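Local coordinates for antibiotic biosynthesis monooxygenase family protein (Shewanella oneidensis, PDB 2BBE) that is of uncharacterised function but, as a member of the antibiotic biosynthesis monooxygenase family, may act as a monooxygenase and probably pairs with a second copy of itself, at the interface of chains A and B. Residues are numbered along the deposited sequence; one frame, centred on the assembly and turned at random. Chains: chain A/B, hypothetical protein SO0527.

Contact 1: the interface of chains A and B. Residues chain A 53, 55, 61, 63, 65; chain B 17, 101, 103.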
ATOM      1  N   ASN A  53     -10.240 -10.577   1.400  1.00  9.19           N
ATOM      2  CA  ASN A  53     -10.848 -10.435   0.077  1.00  9.80           C
ATOM      3  C   ASN A  53     -11.850 -11.573  -0.153  1.00 10.23           C
ATOM      4  O   ASN A  53     -11.583 -12.736   0.219  1.00 10.30           O
ATOM      5  CB  ASN A  53      -9.762 -10.494  -1.014  1.00  9.40           C
ATOM      6  CG  ASN A  53      -8.600  -9.519  -0.758  1.00 11.86           C
ATOM      7  OD1 ASN A  53      -7.620  -9.841  -0.057  1.00 15.43           O
ATOM      8  ND2 ASN A  53      -8.719  -8.334  -1.299  1.00  7.70           N
ATOM      9  N   SER A  55     -13.981 -13.628  -3.119  1.00  9.74           N
ATOM     10  CA  SER A  55     -13.913 -13.904  -4.557  1.00  9.73           C
ATOM     11  C   SER A  55     -15.180 -13.517  -5.298  1.00 10.51           C
ATOM     12  O   SER A  55     -16.297 -13.846  -4.867  1.00 10.56           O
ATOM     13  CB  SER A  55     -13.614 -15.382  -4.812  1.00  9.88           C
ATOM     14  OG  SER A  55     -13.635 -15.676  -6.200  1.00  9.05           O
ATOM     15  N   ARG A  61     -14.977 -18.669  -1.780  1.00 11.22           N
ATOM     16  CA  ARG A  61     -13.544 -18.419  -1.547  0.50 10.24           C
ATOM     17  C   ARG A  61     -13.281 -17.078  -0.849  1.00 10.80           C
ATOM     18  O   ARG A  61     -13.756 -16.032  -1.322  1.00  9.95           O
ATOM     19  CB  ARG A  61     -12.774 -18.460  -2.877  0.50  9.76           C
ATOM     20  CG  ARG A  61     -11.277 -18.083  -2.750  0.50  7.05           C
ATOM     21  CD  ARG A  61     -10.462 -18.621  -3.907  0.50  4.53           C
ATOM     22  NE  ARG A  61     -10.392 -20.078  -3.861  0.50  5.43           N
ATOM     23  CZ  ARG A  61     -10.901 -20.919  -4.747  0.50  3.65           C
ATOM     24  NH1 ARG A  61     -11.517 -20.476  -5.846  0.50  3.10           N
ATOM     25  NH2 ARG A  61     -10.758 -22.228  -4.532  0.50  2.00           N
ATOM     26  N   THR A  63      -9.882 -14.888   0.803  1.00 10.00           N
ATOM     27  CA  THR A  63      -8.417 -14.921   0.660  1.00  9.88           C
ATOM     28  C   THR A  63      -7.727 -13.756   1.361  1.00  9.76           C
ATOM     29  O   THR A  63      -8.129 -12.601   1.185  1.00  9.51           O
ATOM     30  CB  THR A  63      -8.037 -14.906  -0.850  1.00  9.70           C
ATOM     31  OG1 THR A  63      -8.584 -16.071  -1.470  1.00 11.89           O
ATOM     32  CG2 THR A  63      -6.500 -14.843  -1.087  1.00  8.48           C
ATOM     33  N   VAL A  65      -4.371 -11.436   1.618  1.00  9.49           N
ATOM     34  CA  VAL A  65      -3.188 -10.952   0.919  1.00 10.08           C
ATOM     35  C   VAL A  65      -2.357 -10.207   1.956  1.00 10.55           C
ATOM     36  O   VAL A  65      -2.821  -9.218   2.556  1.00  9.83           O
ATOM     37  CB  VAL A  65      -3.590 -10.029  -0.258  1.00 10.10           C
ATOM     38  CG1 VAL A  65      -2.346  -9.251  -0.810  1.00 11.20           C
ATOM     39  CG2 VAL A  65      -4.288 -10.886  -1.356  1.00 10.86           C
TER
ATOM     40  N   VAL B  17      -5.693 -11.624  -8.116  1.00  9.46           N
ATOM     41  CA  VAL B  17      -4.509 -12.447  -7.898  1.00  8.87           C
ATOM     42  C   VAL B  17      -4.378 -13.380  -9.103  1.00  9.04           C
ATOM     43  O   VAL B  17      -5.302 -14.140  -9.410  1.00  9.60           O
ATOM     44  CB  VAL B  17      -4.583 -13.263  -6.589  1.00  8.40           C
ATOM     45  CG1 VAL B  17      -3.332 -14.157  -6.444  1.00  9.64           C
ATOM     46  CG2 VAL B  17      -4.714 -12.318  -5.359  1.00 10.79           C
ATOM     47  N   GLU B 101      -7.982 -14.952 -10.348  1.00 10.97           N
ATOM     48  CA  GLU B 101      -9.166 -14.773  -9.512  1.00 11.01           C
ATOM     49  C   GLU B 101      -9.333 -13.302  -9.178  1.00 10.61           C
ATOM     50  O   GLU B 101      -8.370 -12.654  -8.787  1.00 10.03           O
ATOM     51  CB  GLU B 101      -9.037 -15.557  -8.193  1.00 11.10           C
ATOM     52  CG  GLU B 101     -10.388 -15.672  -7.432  1.00 13.72           C
ATOM     53  CD  GLU B 101     -10.736 -17.121  -7.063  1.00 18.52           C
ATOM     54  OE1 GLU B 101      -9.880 -18.020  -7.252  1.00 20.79           O
ATOM     55  OE2 GLU B 101     -11.858 -17.359  -6.565  1.00 18.65           O
ATOM     56  N   TYR B 103     -11.524 -10.300  -6.861  1.00  8.61           N
ATOM     57  CA  TYR B 103     -12.065 -10.197  -5.525  1.00  8.21           C
ATOM     58  C   TYR B 103     -12.564  -8.773  -5.247  1.00  9.30           C
ATOM     59  O   TYR B 103     -12.146  -7.824  -5.930  1.00  9.55           O
ATOM     60  CB  TYR B 103     -10.937 -10.432  -4.526  1.00  8.94           C
ATOM     61  CG  TYR B 103     -10.331 -11.815  -4.484  1.00  8.09           C
ATOM     62  CD1 TYR B 103      -9.241 -12.162  -5.310  1.00  9.57           C
ATOM     63  CD2 TYR B 103     -10.791 -12.755  -3.556  1.00  9.37           C
ATOM     64  CE1 TYR B 103      -8.643 -13.443  -5.218  1.00  9.74           C
ATOM     65  CE2 TYR B 103     -10.217 -14.037  -3.470  1.00  8.83           C
ATOM     66  CZ  TYR B 103      -9.145 -14.366  -4.297  1.00  9.41           C
ATOM     67  OH  TYR B 103      -8.569 -15.617  -4.191  1.00  9.80           O
TER
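The carboxylate of B:Glu101 and the phenol of B:Tyr103, two residues apart on strand 97-107, carry the polar contacts to chain A. OE2 of B:Glu101 takes two donors. The hydroxyl OG of A:Ser55 reaches it over 2.5 Å on the anti lone pair, away from the other carboxylate oxygen, while A:Arg61 NH1 comes to the syn lone pair at 3.2 Å from the same OE2. This second bond is nearly straight, 175° at the hydrogen, and OE2 lies at the edge of the guanidinium, in its plane. It is also the salt bridge of the patch, but with the guanidinium and carboxylate planes 82° apart it is no flat, two-pronged pairing; the link from NH1 to OE1 is bent and weak. A:Arg61 CD lies over the carboxylate face, 3.5 Å from B:Glu101 CD, and the bend at chi3 (-68°) turns the guanidinium back so that NH1 meets OE2. Two donors on OE2 would be expected to stabilise a charged carboxylate.

Two hydroxyls meet at A:Thr63 OG1 and B:Tyr103 OH, 2.8 Å apart, with the donor undecided. The threonine crosses the tyrosine at about a right angle.

Carbon packing sandwiches the CD2/CE2 side of the phenol ring. Over one face lie A:Asn53 CB, 3.6 Å from B:Tyr103 CD2, and A:Thr63 CB, 3.5 Å from B:Tyr103 CE2; over the opposite face, CA of A:Ser55 meets CD2 at 3.5 Å. Farther along, A:Val65 and B:Val17 approach loosely through their CG2 methyls, 4.3 Å apart.

A:Ser55 and B:Tyr103 also form an antiparallel beta bridge. The patch thus joins the end of strand 47-55, and the neighbouring strand 61-68, to strand 97-107 of the partner and, with its twin, probably holds the two copies together as a dimer.

Contact 2: the interface of chains A and B. Residues chain A 54-57; chain B 100-102.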
ATOM      1  N   VAL A  54     -12.990 -11.249  -0.760  1.00  9.62           N
ATOM      2  CA  VAL A  54     -13.986 -12.258  -1.129  1.00 10.37           C
ATOM      3  C   VAL A  54     -14.040 -12.384  -2.647  1.00 10.04           C
ATOM      4  O   VAL A  54     -14.102 -11.372  -3.376  1.00  8.67           O
ATOM      5  CB  VAL A  54     -15.404 -11.944  -0.540  1.00 10.75           C
ATOM      6  CG1 VAL A  54     -15.366 -12.151   0.958  1.00 12.81           C
ATOM      7  CG2 VAL A  54     -15.857 -10.491  -0.864  1.00 11.36           C
ATOM      8  N   SER A  55     -13.981 -13.628  -3.119  1.00  9.74           N
ATOM      9  CA  SER A  55     -13.913 -13.904  -4.557  1.00  9.73           C
ATOM     10  C   SER A  55     -15.180 -13.517  -5.298  1.00 10.51           C
ATOM     11  O   SER A  55     -16.297 -13.846  -4.867  1.00 10.56           O
ATOM     12  CB  SER A  55     -13.614 -15.382  -4.812  1.00  9.88           C
ATOM     13  OG  SER A  55     -13.635 -15.676  -6.200  1.00  9.05           O
ATOM     14  N   ARG A  56     -14.993 -12.845  -6.430  1.00 10.11           N
ATOM     15  CA  ARG A  56     -16.092 -12.560  -7.357  1.00 11.25           C
ATOM     16  C   ARG A  56     -16.382 -13.770  -8.246  1.00 12.45           C
ATOM     17  O   ARG A  56     -17.466 -13.870  -8.837  1.00 13.38           O
ATOM     18  CB  ARG A  56     -15.716 -11.354  -8.237  1.00 10.20           C
ATOM     19  CG  ARG A  56     -15.597 -10.046  -7.446  1.00 10.04           C
ATOM     20  CD  ARG A  56     -15.092  -8.907  -8.343  1.00 10.46           C
ATOM     21  NE  ARG A  56     -16.041  -8.502  -9.395  1.00 10.10           N
ATOM     22  CZ  ARG A  56     -15.827  -8.638 -10.704  1.00 12.78           C
ATOM     23  NH1 ARG A  56     -14.735  -9.255 -11.149  1.00 11.55           N
ATOM     24  NH2 ARG A  56     -16.726  -8.179 -11.579  1.00 13.70           N
ATOM     25  N   ASP A  57     -15.410 -14.672  -8.366  1.00 12.98           N
ATOM     26  CA  ASP A  57     -15.548 -15.832  -9.266  1.00 14.71           C
ATOM     27  C   ASP A  57     -16.055 -17.100  -8.586  1.00 14.79           C
ATOM     28  O   ASP A  57     -16.725 -17.917  -9.221  1.00 14.66           O
ATOM     29  CB  ASP A  57     -14.218 -16.129  -9.941  1.00 14.68           C
ATOM     30  CG  ASP A  57     -13.696 -14.935 -10.711  1.00 18.45           C
ATOM     31  OD1 ASP A  57     -14.428 -14.446 -11.608  1.00 19.20           O
ATOM     32  OD2 ASP A  57     -12.574 -14.481 -10.407  1.00 18.35           O
TER
ATOM     33  N   VAL B 100      -6.474 -17.266 -12.451  1.00 11.01           N
ATOM     34  CA  VAL B 100      -6.746 -15.846 -12.253  1.00 11.39           C
ATOM     35  C   VAL B 100      -8.010 -15.764 -11.401  1.00 11.68           C
ATOM     36  O   VAL B 100      -8.994 -16.464 -11.680  1.00 12.37           O
ATOM     37  CB  VAL B 100      -6.991 -15.110 -13.595  1.00 11.13           C
ATOM     38  CG1 VAL B 100      -7.429 -13.638 -13.336  1.00 13.66           C
ATOM     39  CG2 VAL B 100      -5.755 -15.178 -14.507  1.00 11.41           C
ATOM     40  N   GLU B 101      -7.982 -14.952 -10.348  1.00 10.97           N
ATOM     41  CA  GLU B 101      -9.166 -14.773  -9.512  1.00 11.01           C
ATOM     42  C   GLU B 101      -9.333 -13.302  -9.178  1.00 10.61           C
ATOM     43  O   GLU B 101      -8.370 -12.654  -8.787  1.00 10.03           O
ATOM     44  CB  GLU B 101      -9.037 -15.557  -8.193  1.00 11.10           C
ATOM     45  CG  GLU B 101     -10.388 -15.672  -7.432  1.00 13.72           C
ATOM     46  CD  GLU B 101     -10.736 -17.121  -7.063  1.00 18.52           C
ATOM     47  OE1 GLU B 101      -9.880 -18.020  -7.252  1.00 20.79           O
ATOM     48  OE2 GLU B 101     -11.858 -17.359  -6.565  1.00 18.65           O
ATOM     49  N   THR B 102     -10.553 -12.778  -9.321  1.00  9.91           N
ATOM     50  CA  THR B 102     -10.817 -11.391  -8.891  1.00  9.62           C
ATOM     51  C   THR B 102     -11.640 -11.390  -7.617  1.00  8.90           C
ATOM     52  O   THR B 102     -12.357 -12.367  -7.327  1.00  9.07           O
ATOM     53  CB  THR B 102     -11.537 -10.544  -9.983  1.00 10.07           C
ATOM     54  OG1 THR B 102     -12.826 -11.115 -10.234  1.00 10.12           O
ATOM     55  CG2 THR B 102     -10.701 -10.513 -11.281  1.00 11.71           C
TER
HETATM   56  O   HOH W   1     -13.234 -12.403 -12.737  1.00 33.77           O
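B:Thr102 presents its hydroxyl to A:Arg56 and its backbone N-H to A:Asp57, so two neighbouring chain A side chains meet one threonine. The arginine crosses it obliquely. Its chain bends at chi3 (67°), turning the guanidinium back so that NH1 donates to B:Thr102 OG1 over 2.8 Å; the hydroxyl lies 15° out of the guanidinium plane, and B:Thr102 CB sits at the edge of that group. OG1 of the threonine stands between its own backbone N and carbonyl carbon (chi1 63°), on the side where it meets A:Arg56 NH1 and water 1.

A:Asp57 comes in at about a right angle to the threonine. Its OD2 accepts from B:Thr102 N at 2.9 Å, an almost straight bond that meets the oxygen nearly along its C-O axis. OG1 to OD2 is at most a weak bond. The other carboxylate oxygen is tied in through water: OD1 of A:Asp57 lies 2.6 Å from water 1, which also pairs with B:Thr102 OG1.

Backbone N of A:Arg56 donates to B:Thr102 O over 2.8 Å, and A:Ser55 OG accepts from A:Asp57 N at 3.0 Å, tying the turn to the serine that binds B:Glu101.

In the fold, strand 47-55 of chain A gives way here to the loop leading to strand 61-68, and that loop lies against strand 97-107 of chain B.

Contacts 1 and 2 are neighbouring stretches of one interface, the centres of their C-alpha atoms about 5 Å apart, and they share A:Ser55 and B:Glu101. Both use strand 97-107 of chain B against strand 47-55 of chain A; contact 1 adds strand 61-68, contact 2 the loop between those two strands. The join therefore continues from the sheet into the loop at its end. Two-fold symmetry repeats both contacts with the chains exchanged, so the same grip recurs on the other side of the two-fold axis. The deposited assembly has four copies, and this pairing may be its basic dimer.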